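Local coordinates for protein Alpha/beta hydrolase (Paenibacillus sp. VTT E-133280, PDB 6TJ2) that probably hydrolyses methyl salicylate to salicylic acid as an extracellular esterase, resembling tobacco salicylic acid binding protein 2 in structure and function, at residues A[199-204]-A[267-272]; A[247-250]-A[254-257]. All coordinates share one frame; numbering follows the deposited sequence.

Interaction 1: residues A[199-204]-A[267-272]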
# COMPACT_ATOMS: atom_id res chain seq x y z
N TYR A 199 -8.23 19.04 17.18
CA TYR A 199 -8.52 18.39 18.48
C TYR A 199 -9.60 19.17 19.21
O TYR A 199 -10.50 18.55 19.83
CB TYR A 199 -7.25 18.28 19.31
CG TYR A 199 -7.40 17.48 20.57
CD1 TYR A 199 -7.73 16.13 20.53
CD2 TYR A 199 -7.23 18.07 21.81
CE1 TYR A 199 -7.83 15.38 21.69
CE2 TYR A 199 -7.34 17.33 22.96
CZ TYR A 199 -7.62 15.98 22.92
OH TYR A 199 -7.74 15.27 24.09
N LYS A 200 -9.57 20.49 19.08
CA LYS A 200 -10.61 21.32 19.75
C LYS A 200 -11.98 20.98 19.15
O LYS A 200 -12.99 21.25 19.83
CB LYS A 200 -10.25 22.79 19.57
CG LYS A 200 -9.16 23.35 20.47
CD LYS A 200 -8.74 24.74 20.11
CE LYS A 200 -7.81 25.37 21.12
NZ LYS A 200 -7.37 26.70 20.67
N GLN A 201 -12.06 20.50 17.92
CA GLN A 201 -13.29 20.13 17.21
C GLN A 201 -13.59 18.64 17.34
O GLN A 201 -14.50 18.14 16.56
CB GLN A 201 -13.23 20.53 15.73
CG GLN A 201 -13.03 22.00 15.47
CD GLN A 201 -12.99 22.25 13.98
OE1 GLN A 201 -12.25 23.12 13.52
NE2 GLN A 201 -13.76 21.48 13.19
N ALA A 202 -12.93 17.90 18.21
CA ALA A 202 -13.11 16.44 18.40
C ALA A 202 -13.69 16.20 19.78
O ALA A 202 -12.96 15.95 20.72
CB ALA A 202 -11.79 15.70 18.18
N PRO A 203 -15.02 16.25 19.93
CA PRO A 203 -15.62 16.13 21.26
C PRO A 203 -15.58 14.72 21.80
O PRO A 203 -15.38 13.76 21.05
CB PRO A 203 -17.07 16.56 21.11
CG PRO A 203 -17.32 16.57 19.65
CD PRO A 203 -16.01 16.56 18.90
N PRO A 204 -15.73 14.56 23.12
CA PRO A 204 -15.83 13.21 23.68
C PRO A 204 -16.96 12.44 23.03
O PRO A 204 -17.99 13.02 22.65
CB PRO A 204 -16.16 13.46 25.18
CG PRO A 204 -15.57 14.84 25.43
CD PRO A 204 -15.86 15.62 24.16
N THR A 267 -7.33 15.65 6.13
CA THR A 267 -7.40 15.89 4.68
C THR A 267 -8.73 16.45 4.27
O THR A 267 -8.79 17.27 3.34
CB THR A 267 -7.04 14.60 3.95
OG1 THR A 267 -5.94 13.97 4.62
CG2 THR A 267 -6.68 14.82 2.49
N VAL A 268 -9.80 16.07 4.94
CA VAL A 268 -11.13 16.64 4.58
C VAL A 268 -11.16 18.14 4.87
O VAL A 268 -12.04 18.88 4.35
CB VAL A 268 -12.30 15.96 5.29
CG1 VAL A 268 -12.40 14.52 4.81
CG2 VAL A 268 -12.24 16.10 6.79
N ARG A 269 -10.26 18.65 5.71
CA ARG A 269 -10.17 20.10 6.02
C ARG A 269 -9.15 20.76 5.13
O ARG A 269 -9.42 21.89 4.67
CB ARG A 269 -9.78 20.37 7.47
CG ARG A 269 -10.96 20.26 8.40
CD ARG A 269 -10.92 18.93 9.10
NE ARG A 269 -11.96 18.96 10.10
CZ ARG A 269 -11.92 18.30 11.25
NH1 ARG A 269 -10.99 17.42 11.52
NH2 ARG A 269 -12.88 18.51 12.12
N THR A 270 -8.00 20.14 4.87
CA THR A 270 -6.87 20.82 4.19
C THR A 270 -6.94 20.65 2.69
O THR A 270 -6.34 21.49 1.98
CB THR A 270 -5.55 20.36 4.79
OG1 THR A 270 -5.50 18.95 4.57
CG2 THR A 270 -5.46 20.66 6.27
N GLU A 271 -7.49 19.57 2.17
CA GLU A 271 -7.54 19.28 0.74
C GLU A 271 -8.94 18.95 0.34
O GLU A 271 -9.20 17.92 -0.26
CB GLU A 271 -6.59 18.13 0.37
CG GLU A 271 -5.13 18.42 0.67
CD GLU A 271 -4.47 19.47 -0.21
OE1 GLU A 271 -5.02 19.85 -1.26
OE2 GLU A 271 -3.30 19.91 0.14
N PRO A 272 -9.92 19.85 0.59
CA PRO A 272 -11.32 19.52 0.35
C PRO A 272 -11.63 19.34 -1.13
O PRO A 272 -12.56 18.59 -1.46
CB PRO A 272 -12.11 20.68 0.98
CG PRO A 272 -11.09 21.84 1.00
CD PRO A 272 -9.76 21.16 1.24
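Q201 and R269 are the residues that touch here, and they do so without a bond. Amide nitrogen NE2 of Q201 lies 3.3 Å from NH2 of R269, but both atoms are donors. The two flat groups stand almost perpendicular, their planes 84° apart, and the side chains run past one another in opposite directions. NH2 of R269 also comes within 4.2 Å of Q201 CB, so the guanidinium end also nears the base of the glutamine side chain. With the CA atoms of Q201 and R269 11.6 Å apart, the long side chains do all the bridging. The glutamine does so by running straight out beyond CG (chi2 180°), whereas the arginine is bent at chi2 (101°).

This is a surface contact between the cap and the core of an alpha/beta-hydrolase. Q201 follows helix 192-200, in the helical cap inserted between strands 134-139 and 226-231 of the central sheet; R269 sits on the short helix 267-270 of the core domain.

The guanidinium has its stronger polar partner in its own chain one turn back: NH1 of R269 is hydrogen-bonded to the carbonyl oxygen of M265, which would steady the group while NH2 is turned to Q201. Beside it the arginine packs on F59, E62 and the cap residue F198. On the cap side, the chain turns out of its helix with A202 N bonded to Y199 O at 3.0 Å, and Y199 is tied down by a bond from its hydroxyl to L177 O and by ring contacts with F179 and F182.

Interaction 2: residues A[247-250]-A[254-257]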
# COMPACT_ATOMS: atom_id res chain seq x y z
N THR A 247 -8.34 -4.88 5.20
CA THR A 247 -9.15 -5.66 6.16
C THR A 247 -10.60 -5.18 6.24
O THR A 247 -11.52 -5.98 5.92
CB THR A 247 -8.52 -5.76 7.54
OG1 THR A 247 -7.29 -6.48 7.39
CG2 THR A 247 -9.43 -6.49 8.52
N GLN A 248 -10.87 -3.95 6.62
CA GLN A 248 -12.29 -3.51 6.74
C GLN A 248 -12.95 -3.55 5.36
O GLN A 248 -14.12 -4.07 5.26
CB GLN A 248 -12.43 -2.14 7.37
CG GLN A 248 -12.09 -2.11 8.86
CD GLN A 248 -13.01 -2.98 9.70
OE1 GLN A 248 -12.62 -3.96 10.37
NE2 GLN A 248 -14.28 -2.69 9.66
N SER A 249 -12.30 -3.08 4.32
CA SER A 249 -12.92 -3.03 2.99
C SER A 249 -13.29 -4.43 2.55
O SER A 249 -14.33 -4.60 1.91
CB SER A 249 -12.05 -2.32 1.99
OG SER A 249 -10.85 -3.05 1.80
N SER A 250 -12.49 -5.45 2.86
CA SER A 250 -12.80 -6.83 2.40
C SER A 250 -14.12 -7.30 2.98
O SER A 250 -14.73 -8.25 2.38
CB SER A 250 -11.69 -7.77 2.76
OG SER A 250 -11.66 -8.01 4.15
N VAL A 254 -17.77 -7.68 -2.89
CA VAL A 254 -17.47 -6.99 -4.16
C VAL A 254 -17.74 -5.50 -3.93
O VAL A 254 -18.83 -5.16 -3.46
CB VAL A 254 -18.26 -7.57 -5.33
CG1 VAL A 254 -18.07 -6.74 -6.60
CG2 VAL A 254 -17.86 -9.02 -5.59
N PHE A 255 -16.77 -4.68 -4.24
CA PHE A 255 -16.92 -3.22 -4.09
C PHE A 255 -15.98 -2.52 -5.04
O PHE A 255 -14.98 -3.11 -5.53
CB PHE A 255 -16.68 -2.80 -2.62
CG PHE A 255 -15.26 -3.03 -2.18
CD1 PHE A 255 -14.34 -2.03 -2.26
CD2 PHE A 255 -14.83 -4.25 -1.72
CE1 PHE A 255 -13.01 -2.24 -1.90
CE2 PHE A 255 -13.53 -4.45 -1.31
CZ PHE A 255 -12.62 -3.45 -1.38
N ARG A 256 -16.21 -1.24 -5.24
CA ARG A 256 -15.32 -0.38 -6.02
C ARG A 256 -14.32 0.30 -5.11
O ARG A 256 -14.70 1.06 -4.20
CB ARG A 256 -16.09 0.71 -6.76
CG ARG A 256 -15.22 1.57 -7.68
CD ARG A 256 -15.91 2.87 -8.11
NE ARG A 256 -17.10 2.53 -8.84
CZ ARG A 256 -18.09 3.40 -9.10
NH1 ARG A 256 -17.94 4.66 -8.78
NH2 ARG A 256 -19.19 2.96 -9.65
N PHE A 257 -13.05 -0.02 -5.30
CA PHE A 257 -11.96 0.56 -4.53
C PHE A 257 -11.46 1.83 -5.18
O PHE A 257 -11.09 1.82 -6.36
CB PHE A 257 -10.80 -0.44 -4.43
CG PHE A 257 -9.61 0.07 -3.66
CD1 PHE A 257 -9.72 0.39 -2.30
CD2 PHE A 257 -8.34 0.12 -4.23
CE1 PHE A 257 -8.64 0.88 -1.60
CE2 PHE A 257 -7.25 0.58 -3.52
CZ PHE A 257 -7.38 0.95 -2.18
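This is a van der Waals contact of a phenylalanine ring, F255, with a serine and its carbonyl, S249, inside a beta-alpha-beta unit, where helix 244-250 rests against the aromatic residue that leads into the next strand. Helix 244-250 connects strand 226-231 to strand 256-260, an outermost strand of the parallel alpha/beta-hydrolase sheet within this chain. Only three residues separate the two segments, so F255 meets S249 just across the turn between helix and strand.

The ring comes in obliquely, its outer atoms against the serine. One side of it, at F255 CE2, lies 3.3 Å from S249 O; CZ is 3.6 Å from S249 CB and 3.7 Å from S249 OG. The first torsion of F255 (chi1 66°) sets CG between the backbone N and the carbonyl carbon, and with CB already directed at the helix the ring is carried onto S249. Both residues also touch Y228 of strand 226-231, so Y228 is a neighbour common to both. An alanine in place of F255 would probably open a gap beside S249 and Y228, leaving S249 CB and O without the ring that packs on them.

The serine hydroxyl is engaged by H245, whose ND1 is hydrogen-bonded to S249 OG and whose imidazole stacks on F257. Beyond the contact, the strand faces the second subunit: R256 NE forms a salt bridge to D184 of that neighbouring chain, and F257 O accepts a bond from N188 ND2 of the same chain. Within segment 247-250, S250 folds its hydroxyl back on the backbone, OG donating to T247 O at 2.7 Å with a C=O...OG angle of 133°.

In the fold
The two contacts lie on opposite sides of the chain's centre, their own centres 25 Å apart and their nearest atoms about 15 Å apart, without touching. Along the chain the order is 199-204, 247-250, 254-257, 267-272: interaction 1 brackets interaction 2. The latter is local, joining a helix to the edge strand 256-260 that follows it, whereas interaction 1 spans 63 residues from the cap to the core. From strand 256-260 the chain continues to helix 267-270, passing H264, which has geometry consistent with the histidine of a Ser-His-Asp triad. Segments 254-257 and 267-272 thus lie before and after that probable catalytic histidine, one at the subunit-facing sheet edge, the other between cap and core.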